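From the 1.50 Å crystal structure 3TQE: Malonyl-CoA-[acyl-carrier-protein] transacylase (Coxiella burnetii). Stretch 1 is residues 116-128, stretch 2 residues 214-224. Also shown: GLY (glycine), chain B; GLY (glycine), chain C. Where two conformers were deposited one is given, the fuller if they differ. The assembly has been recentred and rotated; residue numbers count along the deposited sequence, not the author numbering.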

# COMPACT_ATOMS: atom_id res chain seq x y z
N LYS A 116 -2.11 -15.86 1.09
CA LYS A 116 -0.93 -16.71 0.97
C LYS A 116 0.13 -16.04 0.10
O LYS A 116 1.32 -16.12 0.37
N LEU A 117 -0.32 -15.38 -0.95
CA LEU A 117 0.59 -14.77 -1.88
C LEU A 117 1.37 -13.62 -1.20
O LEU A 117 2.56 -13.44 -1.44
N VAL A 118 0.69 -12.80 -0.41
CA VAL A 118 1.39 -11.68 0.19
C VAL A 118 2.27 -12.12 1.34
O VAL A 118 3.24 -11.45 1.63
N GLU A 119 1.94 -13.24 1.99
CA GLU A 119 2.87 -13.81 2.93
C GLU A 119 4.16 -14.16 2.21
O GLU A 119 5.24 -13.85 2.70
N LYS A 120 4.04 -14.78 1.04
CA LYS A 120 5.22 -15.11 0.27
C LYS A 120 5.94 -13.86 -0.19
O LYS A 120 7.17 -13.78 -0.13
N ARG A 121 5.18 -12.87 -0.61
CA ARG A 121 5.78 -11.62 -1.02
C ARG A 121 6.64 -11.05 0.10
O ARG A 121 7.77 -10.63 -0.13
N GLY A 122 6.10 -11.04 1.31
CA GLY A 122 6.86 -10.55 2.45
C GLY A 122 8.08 -11.39 2.70
O GLY A 122 9.18 -10.87 2.94
N GLN A 123 7.90 -12.70 2.69
CA GLN A 123 9.02 -13.61 2.93
C GLN A 123 10.11 -13.39 1.91
O GLN A 123 11.29 -13.25 2.27
N TYR A 124 9.75 -13.33 0.64
CA TYR A 124 10.77 -13.21 -0.38
C TYR A 124 11.47 -11.86 -0.29
O TYR A 124 12.67 -11.76 -0.49
N MSE A 125 10.71 -10.80 -0.05
CA MSE A 125 11.31 -9.48 0.04
C MSE A 125 12.28 -9.39 1.20
O MSE A 125 13.34 -8.80 1.07
N GLN A 126 11.92 -10.01 2.30
CA GLN A 126 12.78 -10.02 3.47
C GLN A 126 14.13 -10.67 3.18
O GLN A 126 15.15 -10.29 3.75
N GLU A 127 14.11 -11.68 2.32
CA GLU A 127 15.28 -12.49 2.04
C GLU A 127 16.14 -11.93 0.94
O GLU A 127 17.25 -12.43 0.71
N ALA A 128 15.67 -10.90 0.24
CA ALA A 128 16.35 -10.49 -0.98
C ALA A 128 17.71 -9.89 -0.70
O ALA A 128 18.61 -10.09 -1.49
N ASP A 214 11.71 -12.44 -8.85
CA ASP A 214 11.84 -13.68 -9.59
C ASP A 214 11.10 -14.81 -8.90
O ASP A 214 10.46 -15.63 -9.55
N ARG A 215 11.18 -14.84 -7.58
CA ARG A 215 10.50 -15.87 -6.81
C ARG A 215 9.01 -15.66 -6.84
O ARG A 215 8.23 -16.60 -7.06
N LEU A 216 8.58 -14.42 -6.63
CA LEU A 216 7.16 -14.16 -6.60
C LEU A 216 6.53 -14.43 -7.95
O LEU A 216 5.36 -14.80 -8.01
N ALA A 217 7.27 -14.22 -9.03
CA ALA A 217 6.71 -14.42 -10.36
C ALA A 217 6.27 -15.85 -10.53
O ALA A 217 5.29 -16.12 -11.20
N GLN A 218 7.00 -16.77 -9.92
CA GLN A 218 6.65 -18.18 -10.00
C GLN A 218 5.33 -18.46 -9.30
O GLN A 218 4.49 -19.21 -9.81
N ASP A 219 5.10 -17.82 -8.17
CA ASP A 219 3.86 -18.03 -7.44
C ASP A 219 2.70 -17.35 -8.10
O ASP A 219 1.60 -17.89 -8.16
N ILE A 220 2.93 -16.16 -8.61
CA ILE A 220 1.87 -15.36 -9.23
C ILE A 220 1.37 -16.03 -10.51
O ILE A 220 0.24 -15.87 -10.89
N ALA A 221 2.23 -16.77 -11.18
CA ALA A 221 1.82 -17.46 -12.40
C ALA A 221 0.79 -18.52 -12.10
O ALA A 221 0.03 -18.89 -12.98
N LYS A 222 0.75 -19.01 -10.86
CA LYS A 222 -0.11 -20.14 -10.50
C LYS A 222 -1.43 -19.70 -9.94
O LYS A 222 -2.33 -20.50 -9.78
N ILE A 223 -1.56 -18.42 -9.61
CA ILE A 223 -2.77 -17.91 -8.97
C ILE A 223 -3.75 -17.45 -10.04
O ILE A 223 -3.36 -16.85 -11.01
N SER A 224 -5.01 -17.76 -9.85
CA SER A 224 -6.03 -17.37 -10.80
C SER A 224 -6.34 -15.90 -10.65
O SER A 224 -6.50 -15.42 -9.56

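Two nearly antiparallel helices often divide their shared face into an apolar floor and a polar margin, and this pair in the Coxiella burnetii transacylase, with axes 9.7 Å apart at closest approach and 164° between their directions, illustrates the arrangement well. Leu117 opens the apolar part. Its CA-to-CB bond points sideways, but chi1 t and chi2 p bring its end nearer: CD1 lies 3.7 Å from both Leu216 CD1 and Ile220 CG1, while CD2 meets Ile223 CD1 at 4.0 Å. Val118 points away and takes no part.

One turn on, Lys120 points toward the partner with chi1 m and an otherwise extended chain, which carries NZ to 3.3 Å from Asp219 OD1, a salt bridge whose hydrogen bond is weak. Two waters reinforce it, each donating to OD1 and accepting weakly from NZ. Arg121, t at chi1 through chi3, sends its guanidinium past the interface; NH1 donates to O of the chain B glycine at 3.0 Å. Its aliphatic part still helps to frame the hole, completed by Leu117, Lys120 and Tyr124, into which Leu216 (t, p) fits as a knob.

Tyr124 joins the two regimes. With chi1 m it points toward stretch 2, setting ring atom CE2 4.0 Å from Leu216 CD1, and its OH donates a very short hydrogen bond, 2.5 Å, to Asp219 OD2. Arg215 covers one ring face: its CB stands 3.8 Å from the ring centroid in a CH-pi contact, and the chi3 p bend folds the guanidinium back over the ring, with CZ 3.3 Å from Tyr124 CD1. The guanidinium edge remains free for Glu127 (chi1 m), whose OE1 accepts from Arg215 NH1 at 2.9 Å in a salt bridge. A further water links that NH1 to the Tyr124 carbonyl O.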

# COMPACT_ATOMS: atom_id res chain seq x y z
CB LYS A 116 -1.31 -18.05 0.39
CG LYS A 116 -2.21 -18.86 1.26
CD LYS A 116 -2.44 -20.22 0.64
CE LYS A 116 -3.33 -21.09 1.48
NZ LYS A 116 -3.71 -22.31 0.68
CB LEU A 117 -0.17 -14.23 -3.07
CG LEU A 117 0.66 -13.62 -4.17
CD1 LEU A 117 1.61 -14.63 -4.78
CD2 LEU A 117 -0.28 -13.01 -5.19
CB VAL A 118 0.49 -10.49 0.56
CG1 VAL A 118 -0.25 -9.96 -0.67
CG2 VAL A 118 -0.44 -10.81 1.71
CB GLU A 119 2.29 -15.03 3.60
CG GLU A 119 3.28 -15.63 4.58
CD GLU A 119 2.80 -16.86 5.25
OE1 GLU A 119 2.31 -17.76 4.54
OE2 GLU A 119 2.93 -16.92 6.50
CB LYS A 120 4.88 -15.98 -0.93
CG LYS A 120 4.60 -17.43 -0.58
CD LYS A 120 3.94 -18.10 -1.76
CE LYS A 120 3.63 -19.56 -1.48
NZ LYS A 120 2.89 -20.16 -2.64
CB ARG A 121 4.71 -10.63 -1.45
CG ARG A 121 5.20 -9.28 -1.91
CD ARG A 121 4.01 -8.47 -2.30
NE ARG A 121 4.32 -7.16 -2.88
CZ ARG A 121 4.47 -6.03 -2.20
NH1 ARG A 121 4.39 -6.01 -0.88
NH2 ARG A 121 4.72 -4.90 -2.86
CB GLN A 123 8.55 -15.06 2.94
CG GLN A 123 7.70 -15.34 4.18
CD GLN A 123 7.05 -16.69 4.20
OE1 GLN A 123 6.88 -17.31 3.17
NE2 GLN A 123 6.65 -17.15 5.41
CB TYR A 124 10.17 -13.37 -1.77
CG TYR A 124 9.49 -14.66 -2.04
CD1 TYR A 124 9.77 -15.80 -1.33
CD2 TYR A 124 8.57 -14.75 -3.04
CE1 TYR A 124 9.10 -17.00 -1.61
CE2 TYR A 124 7.95 -15.94 -3.34
CZ TYR A 124 8.23 -17.06 -2.62
OH TYR A 124 7.57 -18.23 -2.92
CB MSE A 125 10.23 -8.41 0.17
CG MSE A 125 9.45 -8.24 -1.11
SE MSE A 125 8.03 -6.95 -0.96
CE MSE A 125 8.05 -6.76 0.96
CB GLN A 126 12.09 -10.81 4.57
CG GLN A 126 12.87 -10.92 5.84
CD GLN A 126 12.85 -9.65 6.55
OE1 GLN A 126 13.84 -8.88 6.58
NE2 GLN A 126 11.69 -9.35 7.11
CB GLU A 127 14.83 -13.90 1.70
CG GLU A 127 14.19 -14.58 2.87
CD GLU A 127 13.82 -16.04 2.59
OE1 GLU A 127 14.34 -16.58 1.58
OE2 GLU A 127 13.03 -16.64 3.38
CB ALA A 128 15.51 -9.51 -1.76
CB ASP A 214 13.29 -14.06 -9.76
CG ASP A 214 14.05 -13.09 -10.68
OD1 ASP A 214 13.42 -12.30 -11.41
OD2 ASP A 214 15.30 -13.12 -10.65
CB ARG A 215 11.02 -15.91 -5.40
CG ARG A 215 12.46 -16.35 -5.33
CD ARG A 215 12.99 -16.21 -3.95
NE ARG A 215 12.51 -17.25 -3.06
CZ ARG A 215 12.71 -17.28 -1.75
NH1 ARG A 215 13.36 -16.30 -1.13
NH2 ARG A 215 12.24 -18.31 -1.04
CB LEU A 216 6.88 -12.74 -6.14
CG LEU A 216 5.43 -12.50 -5.70
CD1 LEU A 216 5.08 -13.35 -4.46
CD2 LEU A 216 5.26 -11.03 -5.45
CB ALA A 217 7.70 -14.03 -11.42
CB GLN A 218 7.77 -19.00 -9.41
CG GLN A 218 9.06 -18.86 -10.14
CD GLN A 218 10.16 -19.73 -9.56
OE1 GLN A 218 10.31 -19.84 -8.34
NE2 GLN A 218 10.94 -20.36 -10.44
CB ASP A 219 3.97 -17.50 -6.01
CG ASP A 219 4.98 -18.25 -5.20
OD1 ASP A 219 4.94 -19.50 -5.15
OD2 ASP A 219 5.82 -17.59 -4.58
CB ILE A 220 2.36 -13.89 -9.45
CG1 ILE A 220 2.31 -13.15 -8.10
CG2 ILE A 220 1.54 -13.15 -10.48
CD1 ILE A 220 2.83 -11.76 -8.13
CB ALA A 221 3.04 -18.08 -13.09
CB LYS A 222 0.59 -21.02 -9.48
CG LYS A 222 1.82 -21.74 -9.99
CD LYS A 222 2.50 -22.50 -8.86
CE LYS A 222 3.91 -22.94 -9.24
NZ LYS A 222 3.90 -24.19 -10.05
CB ILE A 223 -2.45 -16.77 -7.95
CG1 ILE A 223 -3.72 -16.33 -7.20
CG2 ILE A 223 -1.87 -15.57 -8.63
CD1 ILE A 223 -3.46 -15.36 -6.02
CB SER A 224 -7.30 -18.16 -10.53
OG SER A 224 -7.06 -19.53 -10.72
N GLY B . 7.02 -0.35 0.68
CA GLY B . 6.23 -1.44 1.34
C GLY B . 6.10 -2.68 0.47
O GLY B . 5.19 -3.53 0.62
OXT GLY B . 6.90 -2.86 -0.43
N GLY C . -7.90 -16.32 -15.12
CA GLY C . -6.84 -16.24 -16.17
C GLY C . -5.47 -16.35 -15.56
O GLY C . -5.38 -16.51 -14.32
OXT GLY C . -4.43 -16.27 -16.28
O HOH W 1 3.25 -21.32 -5.73
O HOH W 2 5.75 -20.96 -3.33
O HOH W 3 13.97 -13.60 -2.14
O HOH W 4 10.02 -20.42 -2.18